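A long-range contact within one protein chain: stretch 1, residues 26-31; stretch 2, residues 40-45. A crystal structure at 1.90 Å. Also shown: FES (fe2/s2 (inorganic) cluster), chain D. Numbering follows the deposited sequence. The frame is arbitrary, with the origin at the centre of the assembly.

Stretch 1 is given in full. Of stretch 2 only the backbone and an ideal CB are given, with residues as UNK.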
# COMPACT_ATOMS: atom_id res chain seq x y z
N MET A 26 11.00 5.04 7.06
CA MET A 26 10.51 4.72 5.75
C MET A 26 9.79 5.86 5.04
O MET A 26 9.30 6.80 5.68
CB MET A 26 9.52 3.57 5.89
CG MET A 26 10.04 2.32 6.51
SD MET A 26 11.40 1.52 5.67
CE MET A 26 10.61 1.06 4.15
N PRO A 27 9.69 5.76 3.70
CA PRO A 27 8.74 6.59 3.00
C PRO A 27 7.33 6.29 3.46
O PRO A 27 7.08 5.21 3.95
CB PRO A 27 8.94 6.22 1.51
CG PRO A 27 9.92 5.14 1.46
CD PRO A 27 10.47 4.88 2.80
N ALA A 28 6.41 7.22 3.31
CA ALA A 28 5.03 6.94 3.68
C ALA A 28 4.65 5.59 3.08
O ALA A 28 5.00 5.30 1.93
CB ALA A 28 4.09 8.04 3.18
N LEU A 29 3.93 4.77 3.86
CA LEU A 29 3.53 3.40 3.48
C LEU A 29 2.03 3.25 3.49
O LEU A 29 1.35 3.96 4.20
CB LEU A 29 4.13 2.38 4.43
CG LEU A 29 5.67 2.28 4.53
CD1 LEU A 29 6.01 1.38 5.71
CD2 LEU A 29 6.29 1.78 3.24
N ALA A 30 1.52 2.36 2.64
CA ALA A 30 0.12 2.08 2.49
C ALA A 30 -0.02 0.61 2.78
O ALA A 30 0.68 -0.20 2.22
CB ALA A 30 -0.36 2.39 1.12
N VAL A 31 -0.97 0.26 3.64
CA VAL A 31 -1.27 -1.13 3.96
C VAL A 31 -2.70 -1.49 3.50
O VAL A 31 -3.66 -0.76 3.77
CB VAL A 31 -1.12 -1.38 5.48
CG1 VAL A 31 -1.26 -2.87 5.80
CG2 VAL A 31 0.20 -0.84 5.96
N UNK A 40 1.65 -4.38 1.22
CA UNK A 40 2.23 -3.10 1.63
C UNK A 40 2.96 -2.49 0.40
O UNK A 40 3.77 -3.17 -0.26
CB UNK A 40 3.18 -3.28 2.81
N UNK A 41 2.61 -1.24 0.11
CA UNK A 41 3.24 -0.43 -0.93
C UNK A 41 3.68 0.93 -0.36
O UNK A 41 3.19 1.33 0.68
CB UNK A 41 2.28 -0.23 -2.10
N UNK A 42 4.59 1.63 -1.02
CA UNK A 42 4.69 3.07 -0.81
C UNK A 42 3.31 3.76 -0.97
O UNK A 42 2.47 3.32 -1.73
CB UNK A 42 5.70 3.67 -1.79
N UNK A 43 3.07 4.79 -0.19
CA UNK A 43 1.79 5.52 -0.26
C UNK A 43 1.81 6.68 -1.30
O UNK A 43 0.77 6.98 -1.91
CB UNK A 43 1.45 6.08 1.12
N UNK A 44 2.96 7.33 -1.48
CA UNK A 44 3.05 8.42 -2.44
C UNK A 44 2.92 7.86 -3.87
O UNK A 44 3.75 7.08 -4.33
CB UNK A 44 4.37 9.18 -2.27
N UNK A 45 1.85 8.27 -4.57
CA UNK A 45 1.71 8.04 -6.00
C UNK A 45 3.02 8.42 -6.72
O UNK A 45 3.70 9.35 -6.29
CB UNK A 45 0.53 8.84 -6.56
FE1 FES D . -1.43 11.52 -10.90
FE2 FES D . -1.51 9.72 -8.81
S1 FES D . -2.09 9.44 -10.93
S2 FES D . -0.83 11.86 -8.79

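Position 40 lies opposite Val31 in a non-hydrogen-bonded pair. Its phi/psi of -134/128 is that of an extended strand. The ideal CB points to the same face of the sheet as the Val31 side chain and lies 5.0 Å from Val31 CG2. Leu29 CD2 is about 6.0 Å from this CB, within reach of a branched side chain. A beta-branched or other aliphatic residue would suit this setting. The residue is Val40, with chi1 t. Its CG2 meets Val31 CG2 at 4.2 Å, and its CG1 lies 4.4 Å from Leu29 CD2.

Position 41 pairs with Ala30. Its N donates to Ala30 O at 3.0 Å, and its O accepts from Ala30 N at 2.8 Å. The CB points to the face that carries Ala30 CB. That methyl is small and offers no polar partner, so many residues could fit, small or beta-branched ones readily. The residue is Thr41, with chi1 p. Its OG1 packs 3.8 Å from Ala30 CB and donates to the O of position 42 at 2.7 Å.

Position 42 is paired with Leu29, but the side chains diverge. The CB points away overall. It is 4.1 Å from Ala28 O, with Pro27 and Leu29 carbons beyond; stretch 1 offers no charge here, so a polar or an apolar side chain is possible. The residue is Asp42, chi1 m. Its end turns back: OD1 lies 3.8 Å from both Pro27 CG and Leu29 CD2. These are packing contacts; OD1 finds its hydrogen bond elsewhere in the structure.

Position 43 follows the strand, with phi/psi of -89/-34. Its N donates to Ala28 O at 2.9 Å. The CB points toward stretch 1, 3.7 Å from Leu29 C, and is hemmed in by backbone. A small or slender side chain would suit, polar or not. The residue is Asn43, chi1 t. Its CB packs 3.9 Å from Ala28 CB, and its amide end lies over Ala30 CB.

Position 44 points sideways, with nothing of stretch 1 within 5.5 Å of its CB. Almost any side chain is allowed. It is Leu44. A water accepts from Leu44 N at 3.2 Å and donates to Ala28 O at 2.7 Å, linking the two backbones.

Position 45 is out of reach of stretch 1, but its CB points to the iron-sulfur cluster. A metal ligand is expected, cysteine or histidine. It is Cys45, whose SG binds FES FE2 at 2.3 Å.

Stretch 2 40-45: VTDNLC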
# COMPACT_ATOMS: atom_id res chain seq x y z
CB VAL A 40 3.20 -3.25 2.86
CG1 VAL A 40 3.90 -1.89 3.23
CG2 VAL A 40 2.43 -3.81 4.08
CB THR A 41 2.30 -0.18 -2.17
OG1 THR A 41 1.33 0.86 -1.91
CG2 THR A 41 1.61 -1.45 -2.63
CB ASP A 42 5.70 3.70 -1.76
CG ASP A 42 7.13 3.48 -1.33
OD1 ASP A 42 7.35 2.92 -0.23
OD2 ASP A 42 8.05 3.84 -2.09
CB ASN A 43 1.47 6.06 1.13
CG ASN A 43 0.03 6.28 1.38
OD1 ASN A 43 -0.36 6.82 2.44
ND2 ASN A 43 -0.80 5.88 0.43
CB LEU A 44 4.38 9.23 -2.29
CG LEU A 44 4.44 10.61 -2.99
CD1 LEU A 44 3.50 11.63 -2.29
CD2 LEU A 44 5.87 11.15 -3.09
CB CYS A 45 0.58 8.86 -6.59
SG CYS A 45 0.27 8.33 -8.28
O HOH W 1 5.76 7.05 0.03
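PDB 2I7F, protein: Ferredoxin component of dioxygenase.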